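Local coordinates for phosphoglycerate oxidoreductase (Rhizobium etli, PDB 4HY3), which is a Rossmann-fold oxidoreductase of the D-2-hydroxyacid dehydrogenase family, probably binding NAD and reducing hydroxypyruvate or glyoxylate, at residues A[32-37]-A[64-69]. Numbering follows the deposited sequence.
Sequences ISAPEP and ENIAGL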
loop_
_atom_site.group_PDB
_atom_site.type_symbol
_atom_site.label_atom_id
_atom_site.label_comp_id
_atom_site.label_asym_id
_atom_site.label_seq_id
_atom_site.Cartn_x
_atom_site.Cartn_y
_atom_site.Cartn_z
ATOM N N ILE A 32 -29.543 12.926 -25.936
ATOM C CA ILE A 32 -29.285 14.211 -26.559
ATOM C C ILE A 32 -27.886 14.691 -26.210
ATOM O O ILE A 32 -27.460 14.666 -25.061
ATOM C CB ILE A 32 -30.351 15.234 -26.130
ATOM C CG1 ILE A 32 -31.728 14.656 -26.443
ATOM C CG2 ILE A 32 -30.159 16.579 -26.838
ATOM C CD1 ILE A 32 -32.883 15.529 -26.027
ATOM N N SER A 33 -27.159 15.129 -27.223
ATOM C CA SER A 33 -25.838 15.680 -27.006
ATOM C C SER A 33 -25.867 17.217 -27.103
ATOM O O SER A 33 -26.328 17.776 -28.076
ATOM C CB SER A 33 -24.866 15.039 -27.984
ATOM O OG SER A 33 -23.648 15.739 -28.022
ATOM N N ALA A 34 -25.404 17.884 -26.059
ATOM C CA ALA A 34 -25.397 19.357 -25.980
ATOM C C ALA A 34 -24.299 19.684 -24.995
ATOM O O ALA A 34 -24.554 20.229 -23.915
ATOM C CB ALA A 34 -26.731 19.880 -25.477
ATOM N N PRO A 35 -23.074 19.284 -25.339
ATOM C CA PRO A 35 -21.920 19.293 -24.439
ATOM C C PRO A 35 -21.132 20.601 -24.370
ATOM O O PRO A 35 -20.279 20.777 -23.484
ATOM C CB PRO A 35 -21.038 18.200 -25.027
ATOM C CG PRO A 35 -21.383 18.210 -26.478
ATOM C CD PRO A 35 -22.840 18.488 -26.557
ATOM N N GLU A 36 -21.406 21.486 -25.317
ATOM C CA GLU A 36 -20.793 22.818 -25.443
ATOM C C GLU A 36 -20.610 23.494 -24.104
ATOM O O GLU A 36 -21.511 23.461 -23.287
ATOM C CB GLU A 36 -21.755 23.643 -26.259
ATOM C CG GLU A 36 -22.910 22.784 -26.766
ATOM C CD GLU A 36 -22.626 22.042 -28.071
ATOM O OE1 GLU A 36 -21.497 22.130 -28.582
ATOM O OE2 GLU A 36 -23.542 21.355 -28.592
ATOM N N PRO A 37 -19.452 24.116 -23.844
ATOM C CA PRO A 37 -18.238 24.362 -24.624
ATOM C C PRO A 37 -17.341 23.116 -24.735
ATOM O O PRO A 37 -16.218 23.227 -25.157
ATOM C CB PRO A 37 -17.515 25.401 -23.752
ATOM C CG PRO A 37 -17.787 24.927 -22.358
ATOM C CD PRO A 37 -19.255 24.519 -22.423
ATOM N N GLU A 64 -28.693 26.128 -26.897
ATOM C CA GLU A 64 -29.657 27.250 -26.731
ATOM C C GLU A 64 -31.097 26.932 -27.153
ATOM O O GLU A 64 -32.014 27.687 -26.814
ATOM C CB GLU A 64 -29.223 28.547 -27.439
ATOM C CG GLU A 64 -27.854 29.140 -27.099
ATOM C CD GLU A 64 -27.499 29.197 -25.618
ATOM O OE1 GLU A 64 -28.372 28.956 -24.743
ATOM O OE2 GLU A 64 -26.307 29.487 -25.339
ATOM N N ASN A 65 -31.305 25.837 -27.883
ATOM C CA ASN A 65 -32.648 25.464 -28.327
ATOM C C ASN A 65 -33.008 23.966 -28.150
ATOM O O ASN A 65 -33.318 23.281 -29.118
ATOM C CB ASN A 65 -32.839 25.921 -29.783
ATOM C CG ASN A 65 -34.227 25.598 -30.339
ATOM O OD1 ASN A 65 -34.368 25.157 -31.497
ATOM N ND2 ASN A 65 -35.263 25.812 -29.513
ATOM N N ILE A 66 -32.984 23.456 -26.918
ATOM C CA ILE A 66 -33.360 22.054 -26.690
ATOM C C ILE A 66 -34.825 21.895 -27.024
ATOM O O ILE A 66 -35.228 20.906 -27.665
ATOM C CB ILE A 66 -33.109 21.540 -25.239
ATOM C CG1 ILE A 66 -31.634 21.280 -24.976
ATOM C CG2 ILE A 66 -33.796 20.209 -24.999
ATOM C CD1 ILE A 66 -30.890 20.641 -26.119
ATOM N N ALA A 67 -35.617 22.880 -26.604
ATOM C CA ALA A 67 -37.059 22.821 -26.794
ATOM C C ALA A 67 -37.395 22.605 -28.259
ATOM O O ALA A 67 -38.456 22.084 -28.578
ATOM C CB ALA A 67 -37.705 24.086 -26.265
ATOM N N GLY A 68 -36.457 22.980 -29.135
ATOM C CA GLY A 68 -36.661 22.955 -30.576
ATOM C C GLY A 68 -36.684 21.574 -31.171
ATOM O O GLY A 68 -37.155 21.388 -32.290
ATOM N N LEU A 69 -36.160 20.598 -30.439
ATOM C CA LEU A 69 -36.048 19.216 -30.928
ATOM C C LEU A 69 -37.384 18.577 -31.292
ATOM O O LEU A 69 -38.463 19.092 -30.965
ATOM C CB LEU A 69 -35.382 18.364 -29.833
ATOM C CG LEU A 69 -33.885 18.037 -29.841
ATOM C CD1 LEU A 69 -33.128 18.780 -30.921
ATOM C CD2 LEU A 69 -33.273 18.272 -28.468
#
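Ile-32 meets both Ile-66 and Leu-69, and Ala-34 meets Ile-66, all through methyl groups. No ring, amide or carboxylate puts a face or an edge into the contact. The setting is the beta-alpha-beta crossover from strand 57-60 through helix 73-76 to strand 77-82, which passes over strand 30-34. This belongs to the smaller alpha/beta sheet, separate from the seven-stranded parallel sheet of the Rossmann type. Residues 64-69 lie in the loop that leads from strand 57-60 to helix 73-76.

Strand alternation selects the side chains. The CB atoms of Ile-32 and Ala-34 face the loop, and that of Ser-33 points to the other side. The backbone of the strand is bonded to its neighbours, Ser-33 to Val-59 and Ile-32 to Tyr-79 and Ile-81. No hydrogen bond joins the two segments.

The side chain of Ile-66 runs at a slant to that of Ile-32. Its chi2 of -40° keeps the chain bent, and the terminal CD1 faces two methyls of the strand. Ile-32 CG2 is 4.2 Å from Ile-66 CD1, and Ala-34 CB is 4.3 Å from the same methyl. Pro-84 and Leu-74 also touch Ile-66, and Leu-74 touches Leu-69 as well. The helix of the crossover thus shares this apolar layer. A backbone bond from Leu-69 N to Ile-66 O, 2.9 Å long, closes the turn that carries both loop side chains.

Ile-32 and Leu-69 approach tip to tip. Ile-32 is extended, with chi2 at 178°, which carries CD1 outward from the strand. Leu-69 answers with one branch: its CD2 sits 3.7 Å from Ile-32 CD1 and 3.9 Å from Ile-32 CG2.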